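Local coordinates for GARP domain-containing protein (Trypanosoma brucei brucei TREU927, PDB 6XZ6) that is a receptor for the host complement regulator factor H that increases transmission of trypanosomes to tsetse flies, at residues E36-A47 with T191-K202. Sequence-based numbering, arbitrary orientation.
Sequences EAVGALEESKKA and TVRAADAADDAK
Ala-40, Ser-44 and Ala-47 of helix 4-61 lie against Thr-191, Ala-195 and Ala-198 of helix 165-208. The Ala-195 methyl rests on the backbone of helix 4-61, CB 3.3 Å from Ala-40 O, and the Ala-47 and Ala-198 methyls meet with CB atoms 3.8 Å apart. Thr-191 holds CG2 roughly anti to its backbone N, which lays this methyl against both Ala-37 O and Ala-40 CB, while OG1 bonds back to Ala-187 O. Beyond Ala-47, the aliphatic part of Lys-202 closes the row, its CB 3.4 Å from Ala-47 O. Along one margin the Glu-43 and Asp-199 side chains cross at about a right angle, their carboxylate planes 44° apart. The two like charges lie close together, though how close is doubtful; Lys-202 NZ, in a salt bridge with Asp-199 OD1 at 3.6 Å, may offset them. Ser-44 OG turns back to Leu-41 O, which also accepts Lys-45 N, leaving CB to pack on Ala-195 CA. Helix 67-125 adds Ala-90 against Ser-44 and Ala-93 against Thr-191. Small residues thus bring the axes within 8.2 Å, at 18° and running parallel: close helix packing in the elongated helical bundle of a GARP-family trypanosome protein.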
loop_
_atom_site.group_PDB
_atom_site.type_symbol
_atom_site.label_atom_id
_atom_site.label_comp_id
_atom_site.label_asym_id
_atom_site.label_seq_id
_atom_site.Cartn_x
_atom_site.Cartn_y
_atom_site.Cartn_z
ATOM N N GLU A 36 5.547 -4.788 12.298
ATOM C CA GLU A 36 6.941 -4.427 12.536
ATOM C C GLU A 36 7.074 -3.179 13.434
ATOM O O GLU A 36 7.883 -3.194 14.359
ATOM C CB GLU A 36 7.688 -4.262 11.195
ATOM C CG GLU A 36 9.175 -4.034 11.371
ATOM C CD GLU A 36 9.949 -3.787 10.100
ATOM O OE1 GLU A 36 11.122 -3.367 10.210
ATOM O OE2 GLU A 36 9.388 -3.991 9.000
ATOM N N ALA A 37 6.277 -2.120 13.169
ATOM C CA ALA A 37 6.263 -0.887 13.962
ATOM C C ALA A 37 5.792 -1.171 15.394
ATOM O O ALA A 37 6.407 -0.692 16.345
ATOM C CB ALA A 37 5.371 0.155 13.301
ATOM N N VAL A 38 4.749 -1.996 15.543
ATOM C CA VAL A 38 4.180 -2.411 16.834
ATOM C C VAL A 38 5.228 -3.207 17.635
ATOM O O VAL A 38 5.380 -2.989 18.826
ATOM C CB VAL A 38 2.840 -3.199 16.615
ATOM C CG1 VAL A 38 2.463 -4.073 17.832
ATOM C CG2 VAL A 38 1.707 -2.238 16.259
ATOM N N GLY A 39 5.935 -4.112 16.965
ATOM C CA GLY A 39 6.996 -4.902 17.575
ATOM C C GLY A 39 8.149 -4.041 18.026
ATOM O O GLY A 39 8.577 -4.153 19.164
ATOM N N ALA A 40 8.621 -3.135 17.146
ATOM C CA ALA A 40 9.698 -2.185 17.416
ATOM C C ALA A 40 9.360 -1.277 18.589
ATOM O O ALA A 40 10.191 -1.103 19.465
ATOM C CB ALA A 40 9.989 -1.369 16.184
ATOM N N LEU A 41 8.121 -0.752 18.645
ATOM C CA LEU A 41 7.647 0.095 19.742
ATOM C C LEU A 41 7.599 -0.641 21.087
ATOM O O LEU A 41 8.090 -0.114 22.084
ATOM C CB LEU A 41 6.296 0.742 19.401
ATOM C CG LEU A 41 5.558 1.458 20.518
ATOM C CD1 LEU A 41 6.331 2.658 21.027
ATOM C CD2 LEU A 41 4.202 1.879 20.063
ATOM N N GLU A 42 7.012 -1.832 21.129
ATOM C CA GLU A 42 6.930 -2.598 22.362
ATOM C C GLU A 42 8.303 -3.011 22.892
ATOM O O GLU A 42 8.511 -2.986 24.098
ATOM C CB GLU A 42 5.976 -3.770 22.188
ATOM C CG GLU A 42 4.529 -3.304 22.037
ATOM C CD GLU A 42 3.870 -2.631 23.233
ATOM O OE1 GLU A 42 4.061 -3.107 24.378
ATOM O OE2 GLU A 42 3.149 -1.629 23.019
ATOM N N GLU A 43 9.262 -3.273 22.011
ATOM C CA GLU A 43 10.642 -3.557 22.428
ATOM C C GLU A 43 11.277 -2.308 23.050
ATOM O O GLU A 43 12.012 -2.436 24.029
ATOM C CB GLU A 43 11.505 -4.032 21.253
ATOM C CG GLU A 43 12.074 -5.429 21.460
ATOM C CD GLU A 43 13.543 -5.500 21.846
ATOM O OE1 GLU A 43 14.337 -6.058 21.051
ATOM O OE2 GLU A 43 13.899 -5.017 22.946
ATOM N N SER A 44 10.975 -1.096 22.500
ATOM C CA SER A 44 11.496 0.176 23.017
ATOM C C SER A 44 10.899 0.489 24.371
ATOM O O SER A 44 11.581 1.057 25.223
ATOM C CB SER A 44 11.284 1.310 22.025
ATOM O OG SER A 44 9.939 1.739 21.938
ATOM N N LYS A 45 9.653 0.064 24.599
ATOM C CA LYS A 45 9.005 0.246 25.891
ATOM C C LYS A 45 9.566 -0.753 26.926
ATOM O O LYS A 45 9.655 -0.411 28.105
ATOM C CB LYS A 45 7.489 0.153 25.764
ATOM C CG LYS A 45 6.831 1.387 25.150
ATOM C CD LYS A 45 5.327 1.196 25.129
ATOM C CE LYS A 45 4.577 2.326 24.476
ATOM N NZ LYS A 45 3.245 1.863 23.983
ATOM N N LYS A 46 10.003 -1.966 26.485
ATOM C CA LYS A 46 10.596 -2.972 27.391
ATOM C C LYS A 46 12.005 -2.552 27.787
ATOM O O LYS A 46 12.409 -2.789 28.918
ATOM C CB LYS A 46 10.601 -4.408 26.799
ATOM C CG LYS A 46 9.210 -5.039 26.633
ATOM C CD LYS A 46 9.252 -6.339 25.802
ATOM C CE LYS A 46 8.169 -6.410 24.732
ATOM N NZ LYS A 46 8.611 -7.152 23.508
ATOM N N ALA A 47 12.752 -1.951 26.857
ATOM C CA ALA A 47 14.095 -1.426 27.091
ATOM C C ALA A 47 14.030 -0.238 28.069
ATOM O O ALA A 47 14.884 -0.136 28.946
ATOM C CB ALA A 47 14.712 -0.994 25.769
ATOM N N THR A 191 11.190 3.696 13.496
ATOM C CA THR A 191 10.725 2.969 14.701
ATOM C C THR A 191 11.774 1.946 15.111
ATOM O O THR A 191 12.101 1.822 16.296
ATOM C CB THR A 191 9.343 2.281 14.588
ATOM O OG1 THR A 191 8.463 2.924 13.656
ATOM C CG2 THR A 191 8.662 2.182 15.935
ATOM N N VAL A 192 12.334 1.244 14.118
ATOM C CA VAL A 192 13.374 0.239 14.327
ATOM C C VAL A 192 14.628 0.907 14.915
ATOM O O VAL A 192 15.184 0.377 15.871
ATOM C CB VAL A 192 13.638 -0.550 13.010
ATOM C CG1 VAL A 192 14.878 -1.414 13.103
ATOM C CG2 VAL A 192 12.421 -1.389 12.600
ATOM N N ARG A 193 15.018 2.103 14.389
ATOM C CA ARG A 193 16.188 2.889 14.818
ATOM C C ARG A 193 16.076 3.323 16.266
ATOM O O ARG A 193 17.054 3.249 17.004
ATOM C CB ARG A 193 16.380 4.108 13.909
ATOM C CG ARG A 193 17.824 4.384 13.545
ATOM C CD ARG A 193 17.992 5.557 12.582
ATOM N NE ARG A 193 17.399 5.310 11.259
ATOM C CZ ARG A 193 16.393 6.019 10.748
ATOM N NH1 ARG A 193 15.866 7.033 11.431
ATOM N NH2 ARG A 193 15.909 5.722 9.549
ATOM N N ALA A 194 14.883 3.745 16.680
ATOM C CA ALA A 194 14.588 4.164 18.037
ATOM C C ALA A 194 14.499 2.962 18.972
ATOM O O ALA A 194 14.879 3.070 20.127
ATOM C CB ALA A 194 13.293 4.963 18.052
ATOM N N ALA A 195 14.046 1.809 18.480
ATOM C CA ALA A 195 13.992 0.565 19.273
ATOM C C ALA A 195 15.399 0.094 19.592
ATOM O O ALA A 195 15.649 -0.368 20.701
ATOM C CB ALA A 195 13.257 -0.513 18.507
ATOM N N ASP A 196 16.324 0.236 18.625
ATOM C CA ASP A 196 17.747 -0.121 18.776
ATOM C C ASP A 196 18.420 0.853 19.725
ATOM O O ASP A 196 19.210 0.434 20.563
ATOM C CB ASP A 196 18.489 -0.105 17.417
ATOM C CG ASP A 196 17.979 -1.087 16.363
ATOM O OD1 ASP A 196 17.271 -2.061 16.743
ATOM O OD2 ASP A 196 18.286 -0.879 15.154
ATOM N N ALA A 197 18.094 2.159 19.592
ATOM C CA ALA A 197 18.591 3.244 20.432
ATOM C C ALA A 197 18.211 3.012 21.901
ATOM O O ALA A 197 19.066 3.196 22.772
ATOM C CB ALA A 197 18.029 4.564 19.945
ATOM N N ALA A 198 16.955 2.565 22.169
ATOM C CA ALA A 198 16.469 2.251 23.515
ATOM C C ALA A 198 17.163 1.001 24.082
ATOM O O ALA A 198 17.504 0.991 25.250
ATOM C CB ALA A 198 14.962 2.078 23.515
ATOM N N ASP A 199 17.415 -0.021 23.258
ATOM C CA ASP A 199 18.103 -1.250 23.685
ATOM C C ASP A 199 19.521 -0.963 24.135
ATOM O O ASP A 199 19.911 -1.405 25.215
ATOM C CB ASP A 199 18.105 -2.307 22.561
ATOM C CG ASP A 199 16.826 -3.121 22.456
ATOM O OD1 ASP A 199 16.163 -3.335 23.505
ATOM O OD2 ASP A 199 16.498 -3.570 21.331
ATOM N N ASP A 200 20.270 -0.194 23.320
ATOM C CA ASP A 200 21.653 0.226 23.577
ATOM C C ASP A 200 21.764 0.970 24.913
ATOM O O ASP A 200 22.698 0.708 25.673
ATOM C CB ASP A 200 22.174 1.134 22.435
ATOM C CG ASP A 200 22.313 0.512 21.043
ATOM O OD1 ASP A 200 22.075 -0.718 20.901
ATOM O OD2 ASP A 200 22.645 1.254 20.093
ATOM N N ALA A 201 20.804 1.890 25.191
ATOM C CA ALA A 201 20.717 2.678 26.416
ATOM C C ALA A 201 20.363 1.783 27.604
ATOM O O ALA A 201 20.979 1.932 28.651
ATOM C CB ALA A 201 19.696 3.799 26.257
ATOM N N LYS A 202 19.388 0.851 27.453
ATOM C CA LYS A 202 18.995 -0.127 28.485
ATOM C C LYS A 202 20.246 -0.901 28.934
ATOM O O LYS A 202 20.498 -1.027 30.132
ATOM C CB LYS A 202 17.941 -1.120 27.931
ATOM C CG LYS A 202 17.848 -2.445 28.712
ATOM C CD LYS A 202 17.210 -3.579 27.921
ATOM C CE LYS A 202 18.196 -4.344 27.066
ATOM N NZ LYS A 202 17.505 -5.304 26.163
#